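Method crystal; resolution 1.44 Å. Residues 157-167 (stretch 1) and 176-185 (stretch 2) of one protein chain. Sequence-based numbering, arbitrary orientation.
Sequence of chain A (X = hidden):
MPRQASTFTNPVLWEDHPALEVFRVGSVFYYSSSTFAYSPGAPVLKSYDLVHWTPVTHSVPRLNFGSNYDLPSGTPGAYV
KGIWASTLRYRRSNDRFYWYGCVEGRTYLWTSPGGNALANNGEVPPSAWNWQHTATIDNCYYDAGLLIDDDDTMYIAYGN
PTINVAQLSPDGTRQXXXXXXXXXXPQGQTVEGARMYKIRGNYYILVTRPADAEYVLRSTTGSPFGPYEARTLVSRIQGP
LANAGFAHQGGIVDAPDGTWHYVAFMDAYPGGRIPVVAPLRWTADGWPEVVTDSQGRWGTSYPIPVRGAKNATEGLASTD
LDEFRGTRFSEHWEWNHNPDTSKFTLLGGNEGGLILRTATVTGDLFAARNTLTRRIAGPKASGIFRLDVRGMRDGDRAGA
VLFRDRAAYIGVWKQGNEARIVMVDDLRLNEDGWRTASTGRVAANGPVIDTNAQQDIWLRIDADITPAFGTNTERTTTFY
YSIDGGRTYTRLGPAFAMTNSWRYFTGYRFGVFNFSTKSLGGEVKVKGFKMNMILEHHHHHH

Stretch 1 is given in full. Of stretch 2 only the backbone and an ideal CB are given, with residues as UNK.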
# COMPACT_ATOMS: atom_id res chain seq x y z
N ALA A 157 -10.03 -0.88 -19.53
CA ALA A 157 -8.89 -1.36 -20.27
C ALA A 157 -8.11 -2.33 -19.35
O ALA A 157 -7.99 -2.10 -18.13
CB ALA A 157 -8.01 -0.18 -20.72
N TYR A 158 -7.61 -3.43 -19.92
CA TYR A 158 -6.91 -4.42 -19.11
C TYR A 158 -6.06 -5.31 -19.96
O TYR A 158 -6.17 -5.28 -21.18
CB TYR A 158 -7.92 -5.27 -18.31
CG TYR A 158 -8.78 -6.15 -19.18
CD1 TYR A 158 -9.92 -5.65 -19.81
CD2 TYR A 158 -8.45 -7.50 -19.37
CE1 TYR A 158 -10.72 -6.46 -20.61
CE2 TYR A 158 -9.24 -8.32 -20.16
CZ TYR A 158 -10.39 -7.80 -20.77
OH TYR A 158 -11.16 -8.62 -21.57
N GLY A 159 -5.18 -6.07 -19.31
CA GLY A 159 -4.50 -7.15 -20.04
C GLY A 159 -3.00 -7.12 -19.87
O GLY A 159 -2.43 -6.15 -19.39
N ASN A 160 -2.39 -8.23 -20.29
CA ASN A 160 -0.95 -8.42 -20.35
C ASN A 160 -0.80 -9.74 -21.12
O ASN A 160 -1.37 -10.76 -20.72
CB ASN A 160 -0.33 -8.50 -18.94
CG ASN A 160 1.11 -9.00 -18.95
OD1 ASN A 160 1.52 -9.78 -19.83
ND2 ASN A 160 1.89 -8.59 -17.96
N PRO A 161 -0.05 -9.74 -22.23
CA PRO A 161 0.87 -8.74 -22.74
C PRO A 161 0.25 -7.73 -23.71
O PRO A 161 0.94 -6.80 -24.16
CB PRO A 161 1.90 -9.60 -23.49
CG PRO A 161 1.10 -10.72 -24.04
CD PRO A 161 0.09 -11.03 -22.95
N THR A 162 -1.03 -7.93 -24.03
CA THR A 162 -1.76 -7.07 -24.96
C THR A 162 -2.97 -6.52 -24.27
O THR A 162 -3.43 -7.06 -23.24
CB THR A 162 -2.18 -7.83 -26.23
OG1 THR A 162 -2.91 -8.99 -25.86
CG2 THR A 162 -0.95 -8.28 -26.98
N ILE A 163 -3.47 -5.40 -24.79
CA ILE A 163 -4.54 -4.67 -24.11
C ILE A 163 -5.89 -4.93 -24.75
O ILE A 163 -5.99 -4.96 -25.97
CB ILE A 163 -4.25 -3.15 -24.03
CG1 ILE A 163 -2.86 -2.91 -23.42
CG2 ILE A 163 -5.31 -2.43 -23.19
CD1 ILE A 163 -2.67 -3.48 -22.01
N ASN A 164 -6.91 -5.12 -23.90
CA ASN A 164 -8.32 -5.25 -24.30
C ASN A 164 -9.15 -4.13 -23.67
O ASN A 164 -8.72 -3.52 -22.69
CB ASN A 164 -8.85 -6.59 -23.81
CG ASN A 164 -7.89 -7.71 -24.08
OD1 ASN A 164 -7.59 -7.99 -25.24
ND2 ASN A 164 -7.34 -8.30 -23.02
N VAL A 165 -10.32 -3.85 -24.23
CA VAL A 165 -11.24 -2.91 -23.61
C VAL A 165 -12.61 -3.54 -23.49
O VAL A 165 -13.22 -3.97 -24.48
CB VAL A 165 -11.34 -1.57 -24.40
CG1 VAL A 165 -12.51 -0.69 -23.91
CG2 VAL A 165 -10.02 -0.82 -24.36
N ALA A 166 -13.11 -3.58 -22.26
CA ALA A 166 -14.47 -4.03 -21.96
C ALA A 166 -15.39 -2.84 -21.76
O ALA A 166 -14.99 -1.79 -21.20
CB ALA A 166 -14.50 -4.86 -20.68
N GLN A 167 -16.61 -2.98 -22.25
CA GLN A 167 -17.69 -2.05 -21.94
C GLN A 167 -18.55 -2.68 -20.85
O GLN A 167 -18.90 -3.86 -20.95
CB GLN A 167 -18.53 -1.79 -23.18
CG GLN A 167 -19.61 -0.76 -22.92
CD GLN A 167 -20.48 -0.47 -24.13
OE1 GLN A 167 -20.02 -0.52 -25.27
NE2 GLN A 167 -21.73 -0.14 -23.89
N UNK A 176 -20.67 -6.02 -20.87
CA UNK A 176 -21.61 -5.99 -22.01
C UNK A 176 -20.90 -6.44 -23.29
O UNK A 176 -21.47 -7.15 -24.14
CB UNK A 176 -22.19 -4.59 -22.20
N UNK A 177 -19.65 -6.02 -23.44
CA UNK A 177 -18.89 -6.26 -24.66
C UNK A 177 -17.39 -6.19 -24.36
O UNK A 177 -17.00 -5.44 -23.47
CB UNK A 177 -19.27 -5.25 -25.74
N UNK A 178 -16.57 -6.98 -25.07
CA UNK A 178 -15.10 -6.80 -25.02
C UNK A 178 -14.53 -6.69 -26.43
O UNK A 178 -14.90 -7.47 -27.32
CB UNK A 178 -14.43 -7.96 -24.28
N UNK A 179 -13.67 -5.69 -26.65
CA UNK A 179 -12.81 -5.70 -27.84
C UNK A 179 -11.43 -6.21 -27.44
O UNK A 179 -10.75 -5.60 -26.61
CB UNK A 179 -12.71 -4.31 -28.47
N UNK A 180 -11.02 -7.33 -28.01
CA UNK A 180 -9.72 -7.89 -27.70
C UNK A 180 -8.64 -7.26 -28.57
O UNK A 180 -8.89 -6.89 -29.73
CB UNK A 180 -9.74 -9.41 -27.88
N UNK A 181 -7.45 -7.14 -27.98
CA UNK A 181 -6.25 -6.74 -28.70
C UNK A 181 -6.42 -5.35 -29.34
O UNK A 181 -6.16 -5.18 -30.54
CB UNK A 181 -5.91 -7.78 -29.77
N UNK A 182 -6.87 -4.37 -28.56
CA UNK A 182 -6.93 -2.98 -29.02
C UNK A 182 -5.53 -2.39 -29.21
O UNK A 182 -5.36 -1.39 -29.91
CB UNK A 182 -7.72 -2.13 -28.03
N UNK A 183 -4.55 -2.99 -28.52
CA UNK A 183 -3.14 -2.65 -28.67
C UNK A 183 -2.29 -3.90 -28.44
O UNK A 183 -2.47 -4.60 -27.45
CB UNK A 183 -2.74 -1.54 -27.70
N UNK A 184 -1.35 -4.14 -29.36
CA UNK A 184 -0.27 -5.11 -29.17
C UNK A 184 1.03 -4.40 -29.57
O UNK A 184 1.08 -3.71 -30.59
CB UNK A 184 -0.50 -6.38 -29.99
N UNK A 185 2.07 -4.55 -28.76
CA UNK A 185 3.34 -3.92 -29.08
C UNK A 185 3.87 -4.57 -30.33
O UNK A 185 3.92 -5.80 -30.43
CB UNK A 185 4.34 -4.04 -27.93

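Strand 176-181 runs antiparallel to strand 163-167, their N-to-C directions differing by 169°, so each position can be judged by the sheet face its CB takes and by what stretch 1 places there.

Position 176 points its CB toward Q167, with the ideal CB 3.6 Å from Q167 O. Its backbone N donates to that same oxygen (N to Q167 O, 2.8 Å), a bond any residue but proline could make. Many residues would fit; the deposited one is V176, whose CG1 lies 4.3 Å from Q167 NE2.

Position 177 pairs with Q167 and shares its face, the ideal CB 4.4 Å from Q167 CB. Aliphatic or long polar chains would suit. R177 is found, extended, its end leading away. Its O accepts from Q167 N at 2.8 Å.

Position 178 lies on the opposite face, paired with A166 at a CA-CA distance of 4.2 Å. The small A166 methyl and the Y158 hydroxyl, its OH 4.3 Å from the ideal CB, leave room for a modest apolar or small polar group. V178 packs here: CG2 lies 3.9 Å from A166 CB, CG1 3.3 Å from Y158 OH and 4.1 Å from N164 CB, and CG2 is also near that hydroxyl.

Position 179 returns to the V165 face, the ideal CB 4.0 Å from V165 O. The backbone fixes the register, 179 N to V165 O at 2.8 Å and V165 N to 179 O at 3.0 Å. Polar or aliphatic chains able to lead outward would suit. Q179 starts beside V165 and leads its amide away.

Between V165 and I163 the register shifts by two, a beta bulge. At 180 the CB points away overall; polar residues are plausible. Q180, in chi1 m, has its CB 3.7 Å from N164 OD1.

Position 181 has phi/psi of 60/50, a left-handed conformation that favours glycine or asparagine but admits others. Its N donates to N164 OD1 (2.9 Å, 166°), a bond any residue but proline could make. The CB points away, and R181 occupies the site, with NH1 3.6 Å from T162 CG2.

Position 182 turns the corner with its CB toward stretch 1, the ideal CB 4.5 Å from V165 CG2. Small or branched aliphatic groups would suit. V182 CG2 packs against both I163 CG2 (4.0 Å) and V165 CG2 (3.9 Å).

Position 183 pairs with I163, whose N donates to its O at 3.0 Å. Apolar or aromatic chains fit; Y183 sets CB 4.3 Å from I163 CB, then leads its ring away.

At 184 the ideal CB is already 3.6 Å from T162 CG2, compatible with a small residue, here A184. At 185 nothing of stretch 1 lies within 5.5 Å of the ideal CB, so most side chains would do; H185 N donates to a water that donates to P161 O.

Stretch 2 (176-185) VRVQQRVYAH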
# COMPACT_ATOMS: atom_id res chain seq x y z
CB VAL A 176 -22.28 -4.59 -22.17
CG1 VAL A 176 -22.76 -4.33 -23.60
CG2 VAL A 176 -23.43 -4.44 -21.17
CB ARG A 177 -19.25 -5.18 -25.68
CG ARG A 177 -18.44 -5.24 -26.94
CD ARG A 177 -18.86 -4.19 -27.95
NE ARG A 177 -17.82 -4.06 -28.97
CZ ARG A 177 -17.78 -3.11 -29.90
NH1 ARG A 177 -18.73 -2.19 -29.98
NH2 ARG A 177 -16.77 -3.09 -30.77
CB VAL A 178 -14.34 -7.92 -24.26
CG1 VAL A 178 -12.83 -7.61 -24.21
CG2 VAL A 178 -14.85 -8.05 -22.85
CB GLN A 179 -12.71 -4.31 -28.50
CG GLN A 179 -11.86 -4.31 -29.77
CD GLN A 179 -12.55 -4.98 -30.94
OE1 GLN A 179 -13.79 -4.99 -31.02
NE2 GLN A 179 -11.76 -5.55 -31.85
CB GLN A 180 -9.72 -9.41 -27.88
CG GLN A 180 -10.88 -10.06 -27.14
CD GLN A 180 -10.54 -11.42 -26.57
OE1 GLN A 180 -9.79 -12.18 -27.17
NE2 GLN A 180 -11.10 -11.72 -25.39
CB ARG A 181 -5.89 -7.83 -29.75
CG ARG A 181 -4.41 -7.95 -30.05
CD ARG A 181 -4.16 -9.09 -31.05
NE ARG A 181 -2.80 -9.04 -31.58
CZ ARG A 181 -1.74 -9.59 -31.00
NH1 ARG A 181 -1.87 -10.24 -29.85
NH2 ARG A 181 -0.54 -9.48 -31.57
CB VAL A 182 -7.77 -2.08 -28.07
CG1 VAL A 182 -9.12 -2.72 -27.82
CG2 VAL A 182 -7.06 -1.78 -26.72
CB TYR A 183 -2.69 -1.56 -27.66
CG TYR A 183 -1.22 -1.22 -27.87
CD1 TYR A 183 -0.81 -0.52 -29.01
CD2 TYR A 183 -0.24 -1.67 -26.97
CE1 TYR A 183 0.53 -0.24 -29.23
CE2 TYR A 183 1.09 -1.40 -27.19
CZ TYR A 183 1.47 -0.70 -28.32
OH TYR A 183 2.81 -0.44 -28.50
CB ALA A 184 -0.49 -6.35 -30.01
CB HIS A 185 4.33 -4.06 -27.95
CG HIS A 185 5.55 -3.22 -28.13
ND1 HIS A 185 6.56 -3.58 -28.95
CD2 HIS A 185 5.89 -1.98 -27.61
CE1 HIS A 185 7.50 -2.61 -28.95
NE2 HIS A 185 7.09 -1.63 -28.14
O HOH W 1 2.27 -6.32 -26.44
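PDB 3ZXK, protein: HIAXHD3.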